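Local coordinates for protein ATPase associated with various cellular activities, AAA_5 (Staphylothermus marinus, PDB 6N0S) that probably hydrolyses ATP through its AAA+ part, as an McrB protein of a restriction system, with this N-terminal EVE-like domain likely to bind nucleic acid, at residues A[58-63]-A[159-164]; A[90-95]-A[119-124]; A[101-106]-A[114-119]. One frame throughout, in Å; residues are numbered along the deposited sequence.

Interaction 1. Residues A[58-63]-A[159-164]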
loop_
_atom_site.group_PDB
_atom_site.type_symbol
_atom_site.label_atom_id
_atom_site.label_comp_id
_atom_site.label_asym_id
_atom_site.label_seq_id
_atom_site.Cartn_x
_atom_site.Cartn_y
_atom_site.Cartn_z
ATOM N N ILE A 58 6.044 -4.492 2.193
ATOM C CA ILE A 58 6.320 -5.138 0.917
ATOM C C ILE A 58 5.183 -4.830 -0.048
ATOM O O ILE A 58 4.005 -4.894 0.314
ATOM C CB ILE A 58 6.501 -6.646 1.102
ATOM C CG1 ILE A 58 7.744 -6.922 1.962
ATOM C CG2 ILE A 58 6.621 -7.298 -0.234
ATOM C CD1 ILE A 58 7.947 -8.427 2.190
ATOM N N HIS A 59 5.535 -4.506 -1.287
ATOM C CA HIS A 59 4.586 -4.050 -2.303
ATOM C C HIS A 59 4.302 -5.183 -3.284
ATOM O O HIS A 59 5.222 -5.724 -3.917
ATOM C CB HIS A 59 5.125 -2.805 -3.022
ATOM C CG HIS A 59 5.319 -1.639 -2.096
ATOM N ND1 HIS A 59 4.294 -0.783 -1.761
ATOM C CD2 HIS A 59 6.400 -1.227 -1.389
ATOM C CE1 HIS A 59 4.739 0.121 -0.901
ATOM N NE2 HIS A 59 6.011 -0.138 -0.648
ATOM N N TYR A 60 3.032 -5.548 -3.386
ATOM C CA TYR A 60 2.568 -6.645 -4.225
ATOM C C TYR A 60 1.699 -6.100 -5.354
ATOM O O TYR A 60 0.902 -5.172 -5.154
ATOM C CB TYR A 60 1.756 -7.644 -3.367
ATOM C CG TYR A 60 1.035 -8.718 -4.148
ATOM C CD1 TYR A 60 1.691 -9.867 -4.551
ATOM C CD2 TYR A 60 -0.300 -8.588 -4.465
ATOM C CE1 TYR A 60 1.039 -10.858 -5.244
ATOM C CE2 TYR A 60 -0.965 -9.575 -5.157
ATOM C CZ TYR A 60 -0.284 -10.699 -5.560
ATOM O OH TYR A 60 -0.935 -11.675 -6.266
ATOM N N ILE A 61 1.801 -6.742 -6.511
ATOM C CA ILE A 61 1.110 -6.349 -7.721
ATOM C C ILE A 61 0.226 -7.516 -8.125
ATOM O O ILE A 61 0.727 -8.623 -8.327
ATOM C CB ILE A 61 2.123 -6.025 -8.837
ATOM C CG1 ILE A 61 3.171 -5.027 -8.345
ATOM C CG2 ILE A 61 1.445 -5.504 -10.023
ATOM C CD1 ILE A 61 2.659 -3.656 -7.996
ATOM N N GLY A 62 -1.081 -7.280 -8.243
ATOM C CA GLY A 62 -1.975 -8.306 -8.763
ATOM C C GLY A 62 -1.845 -8.472 -10.283
ATOM O O GLY A 62 -1.280 -7.643 -10.988
ATOM N N SER A 63 -2.410 -9.568 -10.801
ATOM C CA SER A 63 -2.260 -9.877 -12.226
ATOM C C SER A 63 -2.831 -8.777 -13.115
ATOM O O SER A 63 -2.276 -8.481 -14.179
ATOM C CB SER A 63 -2.935 -11.208 -12.553
ATOM O OG SER A 63 -4.130 -11.361 -11.817
ATOM N N ILE A 159 -5.069 -16.461 -0.486
ATOM C CA ILE A 159 -6.525 -16.575 -0.543
ATOM C C ILE A 159 -7.192 -15.639 0.468
ATOM O O ILE A 159 -8.331 -15.204 0.264
ATOM C CB ILE A 159 -6.939 -18.052 -0.353
ATOM C CG1 ILE A 159 -8.425 -18.243 -0.632
ATOM C CG2 ILE A 159 -6.600 -18.559 1.047
ATOM C CD1 ILE A 159 -8.824 -17.814 -2.001
ATOM N N THR A 160 -6.492 -15.274 1.544
ATOM C CA THR A 160 -7.075 -14.394 2.549
ATOM C C THR A 160 -6.963 -12.932 2.179
ATOM O O THR A 160 -7.543 -12.097 2.879
ATOM C CB THR A 160 -6.441 -14.626 3.934
ATOM O OG1 THR A 160 -5.095 -14.160 3.970
ATOM C CG2 THR A 160 -6.434 -16.091 4.297
ATOM N N TRP A 161 -6.280 -12.618 1.068
ATOM C CA TRP A 161 -6.031 -11.263 0.614
ATOM C C TRP A 161 -7.146 -10.717 -0.261
ATOM O O TRP A 161 -7.092 -9.547 -0.672
ATOM C CB TRP A 161 -4.701 -11.226 -0.162
ATOM C CG TRP A 161 -3.521 -11.501 0.705
ATOM C CD1 TRP A 161 -3.542 -11.810 2.033
ATOM C CD2 TRP A 161 -2.137 -11.501 0.317
ATOM N NE1 TRP A 161 -2.263 -11.974 2.501
ATOM C CE2 TRP A 161 -1.383 -11.807 1.472
ATOM C CE3 TRP A 161 -1.464 -11.277 -0.891
ATOM C CZ2 TRP A 161 -0.002 -11.898 1.460
ATOM C CZ3 TRP A 161 -0.088 -11.358 -0.902
ATOM C CH2 TRP A 161 0.633 -11.654 0.270
ATOM N N THR A 162 -8.156 -11.526 -0.546
ATOM C CA THR A 162 -9.194 -11.120 -1.484
ATOM C C THR A 162 -9.868 -9.845 -1.005
ATOM O O THR A 162 -10.313 -9.746 0.142
ATOM C CB THR A 162 -10.221 -12.245 -1.649
ATOM O OG1 THR A 162 -9.539 -13.470 -1.952
ATOM C CG2 THR A 162 -11.151 -11.946 -2.781
ATOM N N GLY A 163 -9.912 -8.850 -1.881
ATOM C CA GLY A 163 -10.549 -7.582 -1.571
ATOM C C GLY A 163 -9.825 -6.716 -0.575
ATOM O O GLY A 163 -10.435 -5.796 -0.015
ATOM N N ARG A 164 -8.567 -7.009 -0.283
ATOM C CA ARG A 164 -7.815 -6.248 0.701
ATOM C C ARG A 164 -6.886 -5.265 0.023
ATOM O O ARG A 164 -6.447 -5.484 -1.097
ATOM C CB ARG A 164 -6.980 -7.184 1.573
ATOM C CG ARG A 164 -7.796 -8.248 2.310
ATOM C CD ARG A 164 -8.526 -7.679 3.448
ATOM N NE ARG A 164 -9.203 -8.725 4.211
ATOM C CZ ARG A 164 -9.961 -8.465 5.274
ATOM N NH1 ARG A 164 -10.127 -7.197 5.681
ATOM N NH2 ARG A 164 -10.576 -9.454 5.916
#
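Tyr60 and Trp161 meet as a T-shaped aromatic pair that joins the strand 54-61 to the loop running into strand 166-169. The indole presents the edge of its six-membered ring: CZ3 of Trp161 stands 4.2 Å above the plane of the Tyr60 ring, over its centre. The ring centroids lie 5.6 Å apart and the planes are turned 75° to one another. In Tyr60, CG is anti to the backbone N (chi1 171°), which carries the phenol out from the strand with one face turned to the tryptophan.

This aromatic end is the densely packed one. Both residues are buried and both also touch Phe73 and Ile16, so that strands 72-80 and 12-17 flank the pair, while Val167 packs on Trp161 from the sheet's edge strand. His59, the preceding residue of the strand, is bound instead to Glu15 and Ser77.

Beyond the indole the loop lies open to solvent, with Ile159, Thr160, Thr162 and Gly163 exposed. Here it keeps its own shape. A type II turn from Trp161 to Arg164 is closed by Arg164 N and Trp161 O at 3.0 Å, with Gly163 supplying the positive phi, and Thr162 OG1 donates to Ile159 O from above the carbonyl plane. Arg164 NH1 forms a salt bridge with Glu41.

With a C-H edge set over a pi face and no polar bond between the segments, this link of the PUA-like core rests on dispersion and weak quadrupole attraction, and depends on shape and on the exclusion of water.

Interaction 2. Residues A[90-95]-A[119-124]; sequences YSWPEI and AIRRII
Trp92, in the first turn of helix 92-105, reaches across to Arg121, Ile124 and Ile120 near the end of helix 110-124, fastening one end of a helical hairpin. The backbones stay well apart, with Trp92 CA and Arg121 CA separated by 9.5 Å, and the indole bridges the interval. A chi1 of 169° sets the ring on the far side of CB from the backbone N, and the indole thereby extends off the helix into the gap.

Arg121 meets it with methylenes instead of charge. CG of Arg121 is 3.8 Å from Trp92 CZ2 and lies almost as near to NE1, while the chain, bent at chi2 and chi3, crosses the indole at about a right angle. The guanidinium plane is tilted 68° from the ring, so the two groups are not stacked. Pro126 touches both side chains.

The two isoleucines, one helical turn apart, complete the apolar surface: CD1 of Ile124 comes up to Trp92 CZ3, and CG2 of Ile120 comes within 4.3 Å of Trp92 CH2 while the rest of that side chain leads off. Trp32 of strand 30-34 packs on both Trp92 and Ile120, tying the hairpin to the small antiparallel sheet.

Ser91 is the N-cap of the first helix, and its backbone is gripped by the side chain at N3: Ser91 N donates nearly straight (166°) to Glu94 OE1 at 3.0 Å, approaching from above the carboxylate plane.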
loop_
_atom_site.group_PDB
_atom_site.type_symbol
_atom_site.label_atom_id
_atom_site.label_comp_id
_atom_site.label_asym_id
_atom_site.label_seq_id
_atom_site.Cartn_x
_atom_site.Cartn_y
_atom_site.Cartn_z
ATOM N N TYR A 90 -8.544 13.107 5.045
ATOM C CA TYR A 90 -8.688 13.946 3.856
ATOM C C TYR A 90 -9.988 13.659 3.127
ATOM O O TYR A 90 -10.487 12.529 3.125
ATOM C CB TYR A 90 -7.564 13.715 2.859
ATOM C CG TYR A 90 -6.188 14.023 3.361
ATOM C CD1 TYR A 90 -5.444 13.072 4.055
ATOM C CD2 TYR A 90 -5.617 15.259 3.131
ATOM C CE1 TYR A 90 -4.163 13.361 4.504
ATOM C CE2 TYR A 90 -4.346 15.553 3.582
ATOM C CZ TYR A 90 -3.625 14.604 4.252
ATOM O OH TYR A 90 -2.366 14.920 4.687
ATOM N N SER A 91 -10.517 14.685 2.466
ATOM C CA SER A 91 -11.507 14.406 1.439
ATOM C C SER A 91 -10.795 14.000 0.147
ATOM O O SER A 91 -9.576 14.020 0.052
ATOM C CB SER A 91 -12.400 15.615 1.191
ATOM O OG SER A 91 -11.664 16.635 0.576
ATOM N N TRP A 92 -11.586 13.597 -0.841
ATOM C CA TRP A 92 -11.033 13.145 -2.117
ATOM C C TRP A 92 -10.339 14.277 -2.857
ATOM O O TRP A 92 -9.191 14.090 -3.306
ATOM C CB TRP A 92 -12.169 12.517 -2.929
ATOM C CG TRP A 92 -11.872 12.212 -4.365
ATOM C CD1 TRP A 92 -12.535 12.697 -5.461
ATOM C CD2 TRP A 92 -10.866 11.325 -4.867
ATOM N NE1 TRP A 92 -12.007 12.165 -6.611
ATOM C CE2 TRP A 92 -10.979 11.324 -6.280
ATOM C CE3 TRP A 92 -9.877 10.534 -4.260
ATOM C CZ2 TRP A 92 -10.157 10.567 -7.090
ATOM C CZ3 TRP A 92 -9.051 9.784 -5.071
ATOM C CH2 TRP A 92 -9.184 9.821 -6.486
ATOM N N PRO A 93 -10.918 15.464 -2.991
ATOM C CA PRO A 93 -10.176 16.528 -3.678
ATOM C C PRO A 93 -8.900 16.889 -2.951
ATOM O O PRO A 93 -7.876 17.133 -3.590
ATOM C CB PRO A 93 -11.190 17.681 -3.745
ATOM C CG PRO A 93 -12.528 17.035 -3.556
ATOM C CD PRO A 93 -12.297 15.870 -2.654
ATOM N N GLU A 94 -8.918 16.872 -1.620
ATOM C CA GLU A 94 -7.735 17.236 -0.845
ATOM C C GLU A 94 -6.615 16.223 -1.045
ATOM O O GLU A 94 -5.454 16.590 -1.227
ATOM C CB GLU A 94 -8.091 17.313 0.652
ATOM C CG GLU A 94 -8.956 18.474 1.066
ATOM C CD GLU A 94 -9.586 18.271 2.461
ATOM O OE1 GLU A 94 -9.237 17.304 3.184
ATOM O OE2 GLU A 94 -10.456 19.082 2.823
ATOM N N ILE A 95 -6.927 14.927 -0.944
ATOM C CA ILE A 95 -5.831 13.966 -1.019
ATOM C C ILE A 95 -5.299 13.870 -2.447
ATOM O O ILE A 95 -4.106 13.656 -2.644
ATOM C CB ILE A 95 -6.252 12.594 -0.459
ATOM C CG1 ILE A 95 -5.001 11.757 -0.144
ATOM C CG2 ILE A 95 -7.168 11.844 -1.414
ATOM C CD1 ILE A 95 -5.288 10.520 0.614
ATOM N N ALA A 119 -8.471 6.257 -13.256
ATOM C CA ALA A 119 -8.608 4.818 -13.042
ATOM C C ALA A 119 -9.116 4.511 -11.637
ATOM O O ALA A 119 -10.041 3.714 -11.463
ATOM C CB ALA A 119 -7.264 4.137 -13.293
ATOM N N ILE A 120 -8.535 5.148 -10.623
ATOM C CA ILE A 120 -8.980 4.937 -9.247
ATOM C C ILE A 120 -10.439 5.345 -9.090
ATOM O O ILE A 120 -11.246 4.629 -8.482
ATOM C CB ILE A 120 -8.090 5.725 -8.265
ATOM C CG1 ILE A 120 -6.639 5.230 -8.289
ATOM C CG2 ILE A 120 -8.643 5.604 -6.853
ATOM C CD1 ILE A 120 -6.474 3.737 -8.137
ATOM N N ARG A 121 -10.796 6.522 -9.611
ATOM C CA ARG A 121 -12.119 7.079 -9.338
ATOM C C ARG A 121 -13.213 6.218 -9.946
ATOM O O ARG A 121 -14.300 6.098 -9.375
ATOM C CB ARG A 121 -12.218 8.514 -9.866
ATOM C CG ARG A 121 -13.168 9.372 -9.035
ATOM C CD ARG A 121 -14.194 10.099 -9.902
ATOM N NE ARG A 121 -15.524 9.482 -9.836
ATOM C CZ ARG A 121 -16.025 8.656 -10.760
ATOM N NH1 ARG A 121 -17.244 8.156 -10.598
ATOM N NH2 ARG A 121 -15.315 8.321 -11.841
ATOM N N ARG A 122 -12.941 5.606 -11.097
ATOM C CA ARG A 122 -13.837 4.593 -11.647
ATOM C C ARG A 122 -14.242 3.566 -10.597
ATOM O O ARG A 122 -15.373 3.067 -10.600
ATOM C CB ARG A 122 -13.164 3.852 -12.801
ATOM C CG ARG A 122 -13.044 4.615 -14.075
ATOM C CD ARG A 122 -12.526 3.710 -15.142
ATOM N NE ARG A 122 -13.530 2.710 -15.480
ATOM C CZ ARG A 122 -14.586 2.937 -16.260
ATOM N NH1 ARG A 122 -14.792 4.142 -16.809
ATOM N NH2 ARG A 122 -15.437 1.951 -16.495
ATOM N N ILE A 123 -13.319 3.213 -9.706
ATOM C CA ILE A 123 -13.489 2.048 -8.855
ATOM C C ILE A 123 -14.057 2.405 -7.485
ATOM O O ILE A 123 -14.909 1.682 -6.961
ATOM C CB ILE A 123 -12.135 1.318 -8.759
ATOM C CG1 ILE A 123 -11.862 0.660 -10.102
ATOM C CG2 ILE A 123 -12.137 0.242 -7.666
ATOM C CD1 ILE A 123 -10.464 0.299 -10.285
ATOM N N ILE A 124 -13.614 3.498 -6.869
ATOM C CA ILE A 124 -14.022 3.779 -5.494
ATOM C C ILE A 124 -15.155 4.795 -5.365
ATOM O O ILE A 124 -15.837 4.803 -4.324
ATOM C CB ILE A 124 -12.828 4.218 -4.614
ATOM C CG1 ILE A 124 -12.161 5.481 -5.128
ATOM C CG2 ILE A 124 -11.822 3.093 -4.504
ATOM C CD1 ILE A 124 -11.064 5.974 -4.217
#

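Interaction 3. Residues A[101-106]-A[114-119]; sequences KIFLDN and DQYFIA
Different chi1 choices bring Phe103 and Tyr116 together: CG of Phe103 stands beside its backbone N and anti to the carbonyl carbon (chi1 -66°), whereas CG of Tyr116 lies opposite its own backbone N (chi1 174°). The rings meet edge-to-face between helices 92-105 and 110-124. Phe103 supplies the edge, its CE2 lying 3.6 Å from Tyr116 CE2, and the planes stand at 78° with centroids 5.4 Å apart.

Tyr116 is held from several other directions. Its CD2 also lies 3.7 Å above the face of the Phe117 ring, offset toward the rim, His26 meets its ring edge-to-face, and its OH is hydrogen-bonded to Trp32 NE1. With an alanine here, the edge of Phe103 would probably lose the face it packs against, and the indole N-H of Trp32 would be left without this hydroxyl partner.

Near the end of the first helix, Asn106 ND2 returns to Ile102 O at 2.8 Å. The Lys101-Asp105 salt bridge, made to the syn lone pair of OD2, stays within its own helix, whereas Asp114 pairs with Arg100 across the hairpin; Phe103 and Tyr116 themselves are joined by aromatic C-H and pi surfaces, with the phenol OH bonded to Trp32 of strand 30-34.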
loop_
_atom_site.group_PDB
_atom_site.type_symbol
_atom_site.label_atom_id
_atom_site.label_comp_id
_atom_site.label_asym_id
_atom_site.label_seq_id
_atom_site.Cartn_x
_atom_site.Cartn_y
_atom_site.Cartn_z
ATOM N N LYS A 101 1.090 16.403 -5.954
ATOM C CA LYS A 101 2.351 17.053 -5.622
ATOM C C LYS A 101 3.431 16.030 -5.317
ATOM O O LYS A 101 4.558 16.134 -5.815
ATOM C CB LYS A 101 2.155 18.015 -4.451
ATOM C CG LYS A 101 3.451 18.563 -3.878
ATOM C CD LYS A 101 3.169 19.703 -2.899
ATOM C CE LYS A 101 4.339 19.954 -1.963
ATOM N NZ LYS A 101 5.641 20.025 -2.699
ATOM N N ILE A 102 3.119 15.021 -4.506
ATOM C CA ILE A 102 4.140 14.025 -4.192
ATOM C C ILE A 102 4.594 13.309 -5.459
ATOM O O ILE A 102 5.793 13.073 -5.663
ATOM C CB ILE A 102 3.621 13.035 -3.135
ATOM C CG1 ILE A 102 3.462 13.740 -1.801
ATOM C CG2 ILE A 102 4.601 11.909 -2.969
ATOM C CD1 ILE A 102 2.556 13.021 -0.802
ATOM N N PHE A 103 3.651 12.916 -6.321
ATOM C CA PHE A 103 4.048 12.154 -7.498
ATOM C C PHE A 103 4.871 13.030 -8.466
ATOM O O PHE A 103 5.876 12.569 -9.026
ATOM C CB PHE A 103 2.802 11.557 -8.182
ATOM C CG PHE A 103 2.045 10.494 -7.364
ATOM C CD1 PHE A 103 2.550 9.944 -6.189
ATOM C CD2 PHE A 103 0.818 10.042 -7.815
ATOM C CE1 PHE A 103 1.818 8.973 -5.474
ATOM C CE2 PHE A 103 0.096 9.082 -7.125
ATOM C CZ PHE A 103 0.598 8.543 -5.960
ATOM N N LEU A 104 4.478 14.301 -8.658
ATOM C CA LEU A 104 5.258 15.198 -9.537
ATOM C C LEU A 104 6.662 15.410 -8.994
ATOM O O LEU A 104 7.639 15.322 -9.741
ATOM C CB LEU A 104 4.565 16.562 -9.724
ATOM C CG LEU A 104 3.285 16.629 -10.585
ATOM C CD1 LEU A 104 2.470 17.917 -10.327
ATOM C CD2 LEU A 104 3.566 16.477 -12.076
ATOM N N ASP A 105 6.793 15.635 -7.683
ATOM C CA ASP A 105 8.118 15.797 -7.091
ATOM C C ASP A 105 8.981 14.551 -7.203
ATOM O O ASP A 105 10.189 14.640 -6.952
ATOM C CB ASP A 105 8.020 16.185 -5.610
ATOM C CG ASP A 105 7.363 17.549 -5.399
ATOM O OD1 ASP A 105 6.951 18.193 -6.397
ATOM O OD2 ASP A 105 7.244 17.972 -4.229
ATOM N N ASN A 106 8.412 13.400 -7.570
ATOM C CA ASN A 106 9.170 12.161 -7.720
ATOM C C ASN A 106 9.339 11.787 -9.179
ATOM O O ASN A 106 9.756 10.665 -9.491
ATOM C CB ASN A 106 8.499 11.030 -6.916
ATOM C CG ASN A 106 8.856 11.094 -5.455
ATOM O OD1 ASN A 106 9.825 10.487 -5.042
ATOM N ND2 ASN A 106 8.146 11.911 -4.684
ATOM N N ASP A 114 -2.847 12.164 -14.103
ATOM C CA ASP A 114 -4.238 12.301 -14.532
ATOM C C ASP A 114 -4.857 10.912 -14.764
ATOM O O ASP A 114 -5.964 10.619 -14.298
ATOM C CB ASP A 114 -4.368 13.144 -15.818
ATOM C CG ASP A 114 -3.842 14.597 -15.720
ATOM O OD1 ASP A 114 -3.758 15.186 -14.622
ATOM O OD2 ASP A 114 -3.572 15.189 -16.820
ATOM N N GLN A 115 -4.139 10.032 -15.471
ATOM C CA GLN A 115 -4.664 8.702 -15.755
ATOM C C GLN A 115 -4.834 7.876 -14.489
ATOM O O GLN A 115 -5.747 7.060 -14.419
ATOM C CB GLN A 115 -3.753 7.961 -16.717
ATOM C CG GLN A 115 -3.782 8.521 -18.155
ATOM C CD GLN A 115 -2.493 8.294 -18.913
ATOM O OE1 GLN A 115 -1.777 7.325 -18.677
ATOM N NE2 GLN A 115 -2.182 9.201 -19.832
ATOM N N TYR A 116 -3.944 8.048 -13.507
ATOM C CA TYR A 116 -4.037 7.298 -12.260
ATOM C C TYR A 116 -5.348 7.604 -11.561
ATOM O O TYR A 116 -6.105 6.695 -11.209
ATOM C CB TYR A 116 -2.817 7.635 -11.399
ATOM C CG TYR A 116 -2.773 7.067 -10.002
ATOM C CD1 TYR A 116 -2.413 5.745 -9.755
ATOM C CD2 TYR A 116 -3.055 7.873 -8.927
ATOM C CE1 TYR A 116 -2.356 5.254 -8.449
ATOM C CE2 TYR A 116 -3.004 7.415 -7.656
ATOM C CZ TYR A 116 -2.664 6.107 -7.406
ATOM O OH TYR A 116 -2.646 5.746 -6.090
ATOM N N PHE A 117 -5.665 8.891 -11.401
ATOM C CA PHE A 117 -6.856 9.271 -10.658
ATOM C C PHE A 117 -8.134 8.862 -11.375
ATOM O O PHE A 117 -9.103 8.432 -10.728
ATOM C CB PHE A 117 -6.826 10.773 -10.386
ATOM C CG PHE A 117 -5.818 11.161 -9.350
ATOM C CD1 PHE A 117 -5.747 10.458 -8.155
ATOM C CD2 PHE A 117 -4.953 12.200 -9.554
ATOM C CE1 PHE A 117 -4.818 10.793 -7.194
ATOM C CE2 PHE A 117 -4.038 12.543 -8.593
ATOM C CZ PHE A 117 -3.975 11.819 -7.402
ATOM N N ILE A 118 -8.152 8.958 -12.704
ATOM C CA ILE A 118 -9.313 8.523 -13.480
ATOM C C ILE A 118 -9.548 7.039 -13.278
ATOM O O ILE A 118 -10.694 6.584 -13.158
ATOM C CB ILE A 118 -9.124 8.855 -14.977
ATOM C CG1 ILE A 118 -9.746 10.183 -15.322
ATOM C CG2 ILE A 118 -9.812 7.859 -15.882
ATOM C CD1 ILE A 118 -9.043 11.266 -14.787
ATOM N N ALA A 119 -8.471 6.257 -13.256
ATOM C CA ALA A 119 -8.608 4.818 -13.042
ATOM C C ALA A 119 -9.116 4.511 -11.637
ATOM O O ALA A 119 -10.041 3.714 -11.463
ATOM C CB ALA A 119 -7.264 4.137 -13.293
#

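In the fold
Interactions 2 and 3 are two levels of one helical hairpin, built from helices 92-105 and 110-124, with centres 11 Å apart and Ala119 in common. They touch directly, Trp92 CH2 packing 3.9 Å from Phe117 CD1, and Trp32 links them further by contacting Trp92, Ile120 and Tyr116. Interaction 1 belongs to the larger mixed sheet: its centre is about 20 Å from that of interaction 2 and about 22 Å from that of interaction 3, with nearest atoms about 10 Å away in both cases. The hairpin is nested in the chain segment that interaction 1 closes. The side chains of Ile120 and Tyr116 each lie about 4 Å from a bound sulfate, probably from the crystallisation liquor.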